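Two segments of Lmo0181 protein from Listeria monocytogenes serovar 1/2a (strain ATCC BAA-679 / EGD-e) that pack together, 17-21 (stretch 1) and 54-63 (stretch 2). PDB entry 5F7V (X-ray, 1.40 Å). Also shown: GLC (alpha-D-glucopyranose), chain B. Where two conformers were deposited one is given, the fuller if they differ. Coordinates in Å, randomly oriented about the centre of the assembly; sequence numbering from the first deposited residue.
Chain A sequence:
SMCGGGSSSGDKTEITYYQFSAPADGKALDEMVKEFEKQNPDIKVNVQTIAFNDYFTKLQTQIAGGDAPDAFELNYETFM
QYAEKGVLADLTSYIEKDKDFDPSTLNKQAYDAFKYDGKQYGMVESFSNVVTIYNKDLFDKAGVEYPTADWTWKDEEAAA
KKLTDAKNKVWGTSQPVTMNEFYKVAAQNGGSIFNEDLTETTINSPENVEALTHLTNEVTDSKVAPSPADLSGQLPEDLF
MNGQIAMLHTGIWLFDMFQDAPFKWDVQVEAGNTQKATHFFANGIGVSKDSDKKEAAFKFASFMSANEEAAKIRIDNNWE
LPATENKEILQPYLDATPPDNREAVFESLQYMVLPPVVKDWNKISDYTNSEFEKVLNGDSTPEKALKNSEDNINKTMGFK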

# COMPACT_ATOMS: atom_id res chain seq x y z
N TYR A 17 -13.61 -6.18 15.42
CA TYR A 17 -12.96 -5.91 14.13
C TYR A 17 -11.69 -5.15 14.41
O TYR A 17 -11.75 -4.10 15.02
CB TYR A 17 -13.89 -5.13 13.19
CG TYR A 17 -13.21 -4.71 11.88
CD1 TYR A 17 -12.53 -5.65 11.11
CD2 TYR A 17 -13.26 -3.39 11.45
CE1 TYR A 17 -11.91 -5.29 9.94
CE2 TYR A 17 -12.67 -3.03 10.25
CZ TYR A 17 -11.99 -3.97 9.53
OH TYR A 17 -11.32 -3.64 8.35
N TYR A 18 -10.56 -5.73 14.02
CA TYR A 18 -9.22 -5.16 14.23
C TYR A 18 -8.77 -4.64 12.88
O TYR A 18 -8.92 -5.35 11.87
CB TYR A 18 -8.35 -6.28 14.75
CG TYR A 18 -7.13 -6.08 15.57
CD1 TYR A 18 -7.13 -6.05 16.95
CD2 TYR A 18 -5.90 -6.02 14.92
CE1 TYR A 18 -5.96 -5.92 17.68
CE2 TYR A 18 -4.71 -5.87 15.61
CZ TYR A 18 -4.74 -5.82 16.99
OH TYR A 18 -3.48 -5.68 17.56
N GLN A 19 -8.30 -3.39 12.80
CA GLN A 19 -7.92 -2.83 11.49
C GLN A 19 -6.86 -1.74 11.61
O GLN A 19 -6.57 -1.26 12.70
CB GLN A 19 -9.18 -2.32 10.78
CG GLN A 19 -9.77 -1.04 11.37
CD GLN A 19 -9.20 0.21 10.73
OE1 GLN A 19 -9.20 0.34 9.50
NE2 GLN A 19 -8.75 1.15 11.55
N PHE A 20 -6.31 -1.38 10.46
CA PHE A 20 -5.30 -0.35 10.32
C PHE A 20 -5.58 0.72 9.31
O PHE A 20 -5.05 1.80 9.45
CB PHE A 20 -3.91 -0.93 9.98
CG PHE A 20 -3.89 -1.67 8.68
CD1 PHE A 20 -3.71 -1.01 7.46
CD2 PHE A 20 -4.12 -3.03 8.66
CE1 PHE A 20 -3.79 -1.74 6.27
CE2 PHE A 20 -4.16 -3.74 7.50
CZ PHE A 20 -4.01 -3.10 6.29
N SER A 21 -6.38 0.45 8.26
CA SER A 21 -6.33 1.38 7.13
C SER A 21 -7.14 2.66 7.29
O SER A 21 -6.86 3.62 6.59
CB SER A 21 -6.74 0.65 5.85
OG SER A 21 -8.12 0.33 5.79
C1 GLC B . 0.29 3.56 5.94
C2 GLC B . 0.09 2.35 5.05
C3 GLC B . -1.30 2.31 4.43
C4 GLC B . -2.32 2.38 5.55
C5 GLC B . -2.10 3.69 6.32
C6 GLC B . -3.12 3.90 7.43
O2 GLC B . 1.09 2.36 4.04
O3 GLC B . -1.51 1.05 3.80
O4 GLC B . -3.65 2.27 5.04
O5 GLC B . -0.78 3.65 6.88
O6 GLC B . -2.85 2.94 8.46
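Stretch 2 54-63: DYFTKLQTQI

Stretch 2 is a helix that packs on the end of a strand mainly through aromatic side chains, with no hydrogen bond crossing between the two stretches. Residues 54-63 belong to a helix that begins earlier in the chain and runs on past Ile63. Its backbone bonds follow the usual i to i+4 pattern, for example Leu59 N to Tyr55 O at 2.8 Å and Ile63 N to Leu59 O at 2.9 Å. In stretch 1, residues 17-19 are strand, and the chain then leaves the extended form at Phe20 and Ser21.

The helix runs roughly against the strand. The angle between their N-to-C directions is 148°, and the axes come within 10.0 Å. The register agrees with this direction: Tyr18 lies nearest Leu59, with CA atoms 7.9 Å apart, and Phe20 lies nearest Tyr55, with CA atoms 6.6 Å apart. The contact buries 386 Å² in total.

Successive side chains of stretch 1 alternate: Tyr18 and Phe20 point their CA-to-CB bonds toward the helix, while that of Gln19 points away. On the helix, Tyr55, Lys58 and Gln62 point toward stretch 1, and Leu59 points sideways.

Tyr18 has the largest area covered. Tyr18 CD2 lies 3.3 Å from Tyr55 CE1 and 3.7 Å from Leu59 CD1. Tyr18 OH is 3.1 Å from Lys58 CB, so it meets the base of the lysine side chain, whose end leads away. Tyr18 CE1 is 3.9 Å from Gln62 CG. The Tyr18 ring thus reaches across successive turns of the helix.

The Tyr55 ring lies between the rings of Tyr18 and Phe20. It meets Tyr18 obliquely, with centroids 5.3 Å apart and planes at 52°. Phe20 turns its edge toward the Tyr55 face; the centroids are 4.8 Å apart, the planes stand at 69°, and Phe20 CD2 is 3.6 Å from Tyr55 CD2. Tyr55 also touches the backbone, with Tyr55 CE1 3.4 Å from Gln19 C. Tyr55 OH approaches Tyr18 O at 3.2 Å and is hydrogen-bonded elsewhere in the structure.

Phe56 adds a smaller contact. Its CA-to-CB bond points away from stretch 1, but the end of the side chain comes nearer, and Phe56 CZ lies 3.9 Å from Phe20 CE2.

Phe20 also links this packing to the bound glucose. GLC O6 donates a hydrogen bond to Phe20 O at 2.7 Å, and GLC O4 lies at the edge of the Phe20 ring.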

# COMPACT_ATOMS: atom_id res chain seq x y z
N ASP A 54 2.79 -0.97 13.58
CA ASP A 54 2.68 -1.97 14.65
C ASP A 54 1.57 -3.00 14.48
O ASP A 54 1.46 -3.96 15.24
CB ASP A 54 2.46 -1.24 15.97
CG ASP A 54 3.66 -0.40 16.39
OD1 ASP A 54 4.80 -0.73 15.99
OD2 ASP A 54 3.48 0.59 17.14
N TYR A 55 0.74 -2.83 13.45
CA TYR A 55 -0.46 -3.64 13.35
C TYR A 55 -0.19 -5.14 13.26
O TYR A 55 -0.86 -5.92 13.94
CB TYR A 55 -1.23 -3.18 12.09
CG TYR A 55 -2.48 -3.99 11.81
CD1 TYR A 55 -3.69 -3.67 12.44
CD2 TYR A 55 -2.43 -5.12 11.00
CE1 TYR A 55 -4.84 -4.42 12.21
CE2 TYR A 55 -3.57 -5.88 10.78
CZ TYR A 55 -4.76 -5.53 11.39
OH TYR A 55 -5.92 -6.25 11.21
N PHE A 56 0.72 -5.56 12.38
CA PHE A 56 0.86 -6.99 12.15
C PHE A 56 1.53 -7.70 13.32
O PHE A 56 1.15 -8.84 13.60
CB PHE A 56 1.49 -7.35 10.79
CG PHE A 56 0.61 -6.94 9.63
CD1 PHE A 56 -0.54 -7.67 9.32
CD2 PHE A 56 0.88 -5.79 8.93
CE1 PHE A 56 -1.37 -7.24 8.30
CE2 PHE A 56 0.06 -5.36 7.91
CZ PHE A 56 -1.06 -6.11 7.60
N THR A 57 2.48 -7.03 13.97
CA THR A 57 3.11 -7.59 15.15
C THR A 57 2.06 -7.77 16.25
O THR A 57 2.00 -8.79 16.92
CB THR A 57 4.22 -6.67 15.66
OG1 THR A 57 5.11 -6.36 14.59
CG2 THR A 57 5.01 -7.37 16.76
N LYS A 58 1.24 -6.74 16.43
CA LYS A 58 0.21 -6.75 17.46
C LYS A 58 -0.86 -7.81 17.18
O LYS A 58 -1.27 -8.57 18.04
CB LYS A 58 -0.39 -5.35 17.66
CG LYS A 58 0.56 -4.34 18.29
CD LYS A 58 0.74 -4.65 19.76
CE LYS A 58 1.28 -3.47 20.55
NZ LYS A 58 2.13 -3.87 21.70
N LEU A 59 -1.28 -7.89 15.92
CA LEU A 59 -2.32 -8.84 15.53
C LEU A 59 -1.87 -10.27 15.78
O LEU A 59 -2.61 -11.06 16.36
CB LEU A 59 -2.68 -8.59 14.06
CG LEU A 59 -3.75 -9.57 13.55
CD1 LEU A 59 -5.07 -9.56 14.30
CD2 LEU A 59 -3.98 -9.25 12.09
N GLN A 60 -0.65 -10.56 15.37
CA GLN A 60 -0.09 -11.90 15.52
C GLN A 60 -0.04 -12.27 17.00
O GLN A 60 -0.38 -13.40 17.37
CB GLN A 60 1.27 -12.02 14.80
CG GLN A 60 1.83 -13.43 14.63
CD GLN A 60 2.39 -14.05 15.89
OE1 GLN A 60 3.06 -13.37 16.67
NE2 GLN A 60 2.15 -15.35 16.10
N THR A 61 0.35 -11.33 17.85
CA THR A 61 0.39 -11.59 19.28
C THR A 61 -1.00 -11.88 19.84
O THR A 61 -1.19 -12.86 20.59
CB THR A 61 1.07 -10.40 19.98
OG1 THR A 61 2.46 -10.43 19.63
CG2 THR A 61 0.96 -10.50 21.50
N GLN A 62 -1.97 -11.05 19.48
CA GLN A 62 -3.37 -11.26 19.87
C GLN A 62 -3.88 -12.65 19.50
O GLN A 62 -4.44 -13.35 20.36
CB GLN A 62 -4.29 -10.25 19.16
CG GLN A 62 -4.35 -8.86 19.76
CD GLN A 62 -5.42 -8.69 20.84
OE1 GLN A 62 -5.12 -8.28 21.95
NE2 GLN A 62 -6.66 -9.03 20.52
N ILE A 63 -3.63 -13.04 18.25
CA ILE A 63 -4.07 -14.33 17.75
C ILE A 63 -3.35 -15.46 18.49
O ILE A 63 -3.99 -16.34 19.04
CB ILE A 63 -3.91 -14.46 16.23
CG1 ILE A 63 -4.84 -13.47 15.56
CG2 ILE A 63 -4.25 -15.89 15.77
CD1 ILE A 63 -4.67 -13.39 14.07